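Local atomic coordinates of putative lipoprotein (Parabacteroides distasonis ATCC 8503, PDB entry 3JX8), a protein that is of unknown function but is probably a surface lipoprotein with an adhesin-like beta-helical fold, and may take part in cell adhesion or lipid binding. Residues D8-P13 with D50-D55; Y139-N144 with D159-S164. All coordinates share one frame; numbering follows the deposited sequence.

Interaction 1 (D8-P13 with D50-D55)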
loop_
_atom_site.group_PDB
_atom_site.type_symbol
_atom_site.label_atom_id
_atom_site.label_comp_id
_atom_site.label_asym_id
_atom_site.label_seq_id
_atom_site.Cartn_x
_atom_site.Cartn_y
_atom_site.Cartn_z
ATOM N N ASP A 8 -18.822 14.936 -22.946
ATOM C CA ASP A 8 -19.638 15.705 -22.012
ATOM C C ASP A 8 -21.091 15.314 -22.138
ATOM O O ASP A 8 -21.569 15.077 -23.233
ATOM C CB ASP A 8 -19.474 17.191 -22.260
ATOM C CG ASP A 8 -18.055 17.677 -21.982
ATOM O OD1 ASP A 8 -17.445 17.233 -21.001
ATOM O OD2 ASP A 8 -17.548 18.495 -22.764
ATOM N N GLY A 9 -21.777 15.251 -21.003
ATOM C CA GLY A 9 -23.213 15.009 -20.982
ATOM C C GLY A 9 -23.942 16.148 -21.647
ATOM O O GLY A 9 -23.623 17.299 -21.415
ATOM N N ASN A 10 -24.924 15.822 -22.490
ATOM C CA ASN A 10 -25.667 16.841 -23.220
ATOM C C ASN A 10 -26.725 17.538 -22.370
ATOM O O ASN A 10 -27.421 18.383 -22.871
ATOM C CB ASN A 10 -26.280 16.283 -24.515
ATOM C CG ASN A 10 -27.481 15.344 -24.283
ATOM O OD1 ASN A 10 -27.850 15.005 -23.160
ATOM N ND2 ASN A 10 -28.066 14.896 -25.379
ATOM N N GLY A 11 -26.863 17.166 -21.104
ATOM C CA GLY A 11 -27.759 17.877 -20.203
ATOM C C GLY A 11 -29.199 17.411 -20.293
ATOM O O GLY A 11 -30.069 18.021 -19.722
ATOM N N ASN A 12 -29.458 16.332 -21.013
ATOM C CA ASN A 12 -30.792 15.768 -21.053
ATOM C C ASN A 12 -30.825 14.425 -20.350
ATOM O O ASN A 12 -30.626 13.412 -20.976
ATOM C CB ASN A 12 -31.200 15.614 -22.499
ATOM C CG ASN A 12 -31.196 16.922 -23.236
ATOM O OD1 ASN A 12 -31.266 18.001 -22.642
ATOM N ND2 ASN A 12 -31.138 16.835 -24.550
ATOM N N PRO A 13 -31.117 14.406 -19.051
ATOM C CA PRO A 13 -31.065 13.136 -18.342
ATOM C C PRO A 13 -32.133 12.142 -18.757
ATOM O O PRO A 13 -33.299 12.506 -18.873
ATOM C CB PRO A 13 -31.299 13.533 -16.879
ATOM C CG PRO A 13 -31.315 15.030 -16.855
ATOM C CD PRO A 13 -31.670 15.475 -18.204
ATOM N N ASP A 50 -27.088 11.518 -18.591
ATOM C CA ASP A 50 -27.318 12.256 -19.817
ATOM C C ASP A 50 -27.508 11.251 -20.964
ATOM O O ASP A 50 -26.729 10.303 -21.114
ATOM C CB ASP A 50 -26.165 13.215 -20.135
ATOM C CG ASP A 50 -25.867 14.181 -18.982
ATOM O OD1 ASP A 50 -25.398 13.699 -17.940
ATOM O OD2 ASP A 50 -26.079 15.413 -19.114
ATOM N N GLU A 51 -28.550 11.468 -21.768
ATOM C CA GLU A 51 -28.981 10.495 -22.765
ATOM C C GLU A 51 -27.840 10.099 -23.705
ATOM O O GLU A 51 -27.744 8.945 -24.138
ATOM C CB GLU A 51 -30.173 11.012 -23.570
ATOM C CG GLU A 51 -29.860 12.227 -24.422
ATOM C CD GLU A 51 -31.093 12.912 -25.018
ATOM O OE1 GLU A 51 -32.192 12.293 -25.129
ATOM O OE2 GLU A 51 -30.913 14.075 -25.423
ATOM N N ASN A 52 -26.968 11.046 -24.015
ATOM C CA ASN A 52 -25.879 10.768 -24.940
ATOM C C ASN A 52 -24.791 9.834 -24.369
ATOM O O ASN A 52 -24.101 9.174 -25.119
ATOM C CB ASN A 52 -25.288 12.075 -25.467
ATOM C CG ASN A 52 -24.645 12.904 -24.377
ATOM O OD1 ASN A 52 -25.216 13.106 -23.314
ATOM N ND2 ASN A 52 -23.446 13.407 -24.652
ATOM N N LEU A 53 -24.676 9.732 -23.055
ATOM C CA LEU A 53 -23.600 8.966 -22.454
ATOM C C LEU A 53 -23.853 7.430 -22.405
ATOM O O LEU A 53 -22.888 6.654 -22.289
ATOM C CB LEU A 53 -23.296 9.530 -21.067
ATOM C CG LEU A 53 -22.796 10.982 -21.075
ATOM C CD1 LEU A 53 -22.426 11.462 -19.638
ATOM C CD2 LEU A 53 -21.634 11.178 -22.081
ATOM N N PHE A 54 -25.109 6.979 -22.548
ATOM C CA PHE A 54 -25.394 5.529 -22.555
ATOM C C PHE A 54 -24.611 4.776 -23.631
ATOM O O PHE A 54 -24.214 3.663 -23.423
ATOM C CB PHE A 54 -26.893 5.226 -22.778
ATOM C CG PHE A 54 -27.745 5.413 -21.550
ATOM C CD1 PHE A 54 -27.674 4.520 -20.503
ATOM C CD2 PHE A 54 -28.629 6.470 -21.449
ATOM C CE1 PHE A 54 -28.456 4.677 -19.367
ATOM C CE2 PHE A 54 -29.421 6.619 -20.309
ATOM C CZ PHE A 54 -29.320 5.724 -19.272
ATOM N N ASP A 55 -24.434 5.391 -24.788
ATOM C CA ASP A 55 -23.652 4.814 -25.876
ATOM C C ASP A 55 -22.200 4.556 -25.499
ATOM O O ASP A 55 -21.536 3.784 -26.192
ATOM C CB ASP A 55 -23.633 5.752 -27.091
ATOM C CG ASP A 55 -24.999 5.876 -27.772
ATOM O OD1 ASP A 55 -25.809 4.930 -27.626
ATOM O OD2 ASP A 55 -25.279 6.932 -28.412
#
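An Asx turn, in which Asn10 OD1 accepts the backbone N of Asn12, shapes the surface loop that leads from strand 6-8 to strand 13-17 and fits it against the turn after strand 44-50. Asn10 and Asn52 meet as stacked amides, their planes 26° apart and the two side chains running past each other in opposite directions. Asn52 uses both ends of its amide on the loop's backbone: ND2 gives a bond lying in the amide plane to Asp8 O at 2.9 Å, while OD1 receives Asn10 N at 2.9 Å from above its carbonyl plane. CB of Asn52 is directed toward the loop, and CG sits between the backbone N and the carbonyl carbon (chi1 64°).

Asp50, largely buried, turns OD2 to Gly11 N (2.8 Å) through the anti lone pair, and the same oxygen is bonded to Thr87 OG1. Asp50 CG lies 3.4 Å from Gly9 CA, close packing against a residue with no side chain. Gly11 has a phi of 84°, a conformation favoured by glycine. Beside Pro13, paired with Asp50 as a non-hydrogen-bonded antiparallel bridge, Glu51 N binds Asn12 O. Glu51 OE2 is gripped twice, by Asn10 ND2 on its anti lone pair at 3.0 Å and by Asn12 ND2 from above the carboxylate plane at 2.9 Å.

Interaction 2 (Y139-N144 with D159-S164)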
loop_
_atom_site.group_PDB
_atom_site.type_symbol
_atom_site.label_atom_id
_atom_site.label_comp_id
_atom_site.label_asym_id
_atom_site.label_seq_id
_atom_site.Cartn_x
_atom_site.Cartn_y
_atom_site.Cartn_z
ATOM N N TYR A 139 -21.160 -12.537 9.589
ATOM C CA TYR A 139 -19.907 -13.211 9.859
ATOM C C TYR A 139 -18.673 -12.360 9.571
ATOM O O TYR A 139 -17.880 -12.113 10.470
ATOM C CB TYR A 139 -19.858 -14.531 9.113
ATOM C CG TYR A 139 -18.539 -15.253 9.225
ATOM C CD1 TYR A 139 -18.157 -15.874 10.409
ATOM C CD2 TYR A 139 -17.673 -15.331 8.130
ATOM C CE1 TYR A 139 -16.943 -16.559 10.506
ATOM C CE2 TYR A 139 -16.473 -16.006 8.211
ATOM C CZ TYR A 139 -16.111 -16.623 9.404
ATOM O OH TYR A 139 -14.900 -17.284 9.473
ATOM N N LYS A 140 -18.518 -11.913 8.335
ATOM C CA LYS A 140 -17.308 -11.206 7.946
ATOM C C LYS A 140 -17.533 -10.038 6.990
ATOM O O LYS A 140 -18.221 -10.177 5.965
ATOM C CB LYS A 140 -16.303 -12.189 7.362
ATOM C CG LYS A 140 -15.026 -11.513 6.915
ATOM C CD LYS A 140 -13.848 -12.446 6.786
ATOM C CE LYS A 140 -12.549 -11.611 6.459
ATOM N NZ LYS A 140 -11.274 -12.350 6.812
ATOM N N LEU A 141 -16.988 -8.877 7.355
ATOM C CA LEU A 141 -16.870 -7.733 6.461
ATOM C C LEU A 141 -15.382 -7.408 6.221
ATOM O O LEU A 141 -14.578 -7.286 7.168
ATOM C CB LEU A 141 -17.562 -6.508 7.029
ATOM C CG LEU A 141 -17.498 -5.211 6.179
ATOM C CD1 LEU A 141 -18.196 -5.378 4.806
ATOM C CD2 LEU A 141 -18.086 -4.032 6.979
ATOM N N GLU A 142 -15.029 -7.234 4.954
ATOM C CA GLU A 142 -13.685 -6.802 4.576
ATOM C C GLU A 142 -13.797 -5.502 3.787
ATOM O O GLU A 142 -14.581 -5.416 2.830
ATOM C CB GLU A 142 -13.036 -7.895 3.766
ATOM C CG GLU A 142 -11.584 -7.731 3.576
ATOM C CD GLU A 142 -10.934 -8.921 2.895
ATOM O OE1 GLU A 142 -11.131 -10.059 3.365
ATOM O OE2 GLU A 142 -10.198 -8.709 1.911
ATOM N N CYS A 143 -13.087 -4.476 4.237
ATOM C CA CYS A 143 -13.027 -3.144 3.587
ATOM C C CYS A 143 -11.604 -2.823 3.145
ATOM O O CYS A 143 -10.722 -2.515 3.974
ATOM C CB CYS A 143 -13.419 -2.066 4.577
ATOM S SG CYS A 143 -15.109 -2.143 5.119
ATOM N N ASN A 144 -11.375 -2.887 1.848
ATOM C CA ASN A 144 -10.083 -2.637 1.300
ATOM C C ASN A 144 -10.138 -1.420 0.443
ATOM O O ASN A 144 -11.057 -1.267 -0.397
ATOM C CB ASN A 144 -9.669 -3.819 0.478
ATOM C CG ASN A 144 -9.694 -5.089 1.277
ATOM O OD1 ASN A 144 -9.263 -5.103 2.437
ATOM N ND2 ASN A 144 -10.224 -6.154 0.691
ATOM N N ASP A 159 -18.739 -10.974 13.471
ATOM C CA ASP A 159 -17.748 -11.860 14.064
ATOM C C ASP A 159 -16.340 -11.406 13.684
ATOM O O ASP A 159 -15.428 -11.452 14.509
ATOM C CB ASP A 159 -17.959 -13.303 13.598
ATOM C CG ASP A 159 -19.302 -13.850 14.010
ATOM O OD1 ASP A 159 -19.769 -13.499 15.113
ATOM O OD2 ASP A 159 -19.913 -14.618 13.240
ATOM N N ASN A 160 -16.175 -10.997 12.430
ATOM C CA ASN A 160 -14.874 -10.658 11.865
ATOM C C ASN A 160 -14.902 -9.419 11.015
ATOM O O ASN A 160 -15.765 -9.286 10.157
ATOM C CB ASN A 160 -14.407 -11.817 11.016
ATOM C CG ASN A 160 -14.323 -13.071 11.813
ATOM O OD1 ASN A 160 -13.381 -13.262 12.591
ATOM N ND2 ASN A 160 -15.330 -13.908 11.687
ATOM N N LEU A 161 -13.944 -8.524 11.238
ATOM C CA LEU A 161 -13.795 -7.315 10.428
ATOM C C LEU A 161 -12.360 -7.198 9.994
ATOM O O LEU A 161 -11.437 -7.318 10.812
ATOM C CB LEU A 161 -14.159 -6.069 11.226
ATOM C CG LEU A 161 -13.882 -4.720 10.518
ATOM C CD1 LEU A 161 -14.775 -4.523 9.281
ATOM C CD2 LEU A 161 -14.032 -3.539 11.497
ATOM N N SER A 162 -12.144 -6.920 8.718
ATOM C CA SER A 162 -10.803 -6.664 8.247
ATOM C C SER A 162 -10.765 -5.412 7.389
ATOM O O SER A 162 -11.518 -5.307 6.420
ATOM C CB SER A 162 -10.339 -7.862 7.440
ATOM O OG SER A 162 -9.150 -7.540 6.785
ATOM N N CYS A 163 -9.889 -4.467 7.731
ATOM C CA CYS A 163 -9.688 -3.259 6.912
ATOM C C CYS A 163 -8.242 -3.052 6.540
ATOM O O CYS A 163 -7.372 -3.002 7.437
ATOM C CB CYS A 163 -10.138 -2.010 7.670
ATOM S SG CYS A 163 -11.807 -2.086 8.266
ATOM N N SER A 164 -7.999 -2.870 5.240
ATOM C CA SER A 164 -6.689 -2.552 4.703
ATOM C C SER A 164 -6.787 -1.305 3.840
ATOM O O SER A 164 -7.597 -1.230 2.902
ATOM C CB SER A 164 -6.177 -3.686 3.865
ATOM O OG SER A 164 -6.209 -4.867 4.620
HETATM O O HOH W 1 -9.081 -10.913 5.921
HETATM O O HOH W 2 -8.306 -6.437 4.548
#
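Leu141 lies side by side with Leu161 on the buried face of two parallel strands, its CD2 4.1 Å from Leu161 CD1. Next along, Cys143 CB meets Cys163 SG at 4.0 Å; the sulfurs form no disulfide. Phe182, from strand 180-185, the next across the sheet, packs on Leu161 and Cys163. A regular parallel ladder joins the backbones, from Asn160 N on Tyr139 O (2.8 Å) through to Ser164 N on Cys143 O, the short strand axes 6° apart. These are successive coils of a parallel beta-helix, consistent with the right-handed fold of the pectate lyase-like clan, with leucine on leucine and cysteine on cysteine inside.

The other face also holds buried Asn160, but around Lys140, Glu142, Asn144, Ser162 and Ser164 it is looser and wetter. One water links Asn144 OD1 (2.7 Å), Ser162 OG and Ser164 OG; a second takes a bond from Lys140 NZ and reaches Glu142 OE1 only weakly. Asn144 ND2 lies 2.8 Å from Glu142 OE2, on its anti lone pair. At the corner where the chain turns, Asn160 ND2 sits over one face of the Tyr139 ring, 3.3 Å from CE1, and adds a weak second bond to Tyr139 O. Asp159 OD2 comes to the ring edge, 3.6 Å from Tyr139 CD1.

How the interactions relate
Interaction 1 comes first along the chain and closes before interaction 2 opens; their centres lie 37 Å apart, on opposite sides of the chain's centre, and their nearest atoms are about 26 Å from each other. Residues 8-13 and 50-55 form loops at the N-terminal end, where strand 13-17 pairs antiparallel with 44-50, which in turn pairs antiparallel with 89-95. Residues 139-144 and 159-164 belong to neighbouring parallel strands well inside the long sheet that runs on to strand 235-241. Strand 57-62, which follows interaction 1, is an outermost strand of that sheet, so an antiparallel N-terminal end with irregular loops leads into the repeating parallel coils.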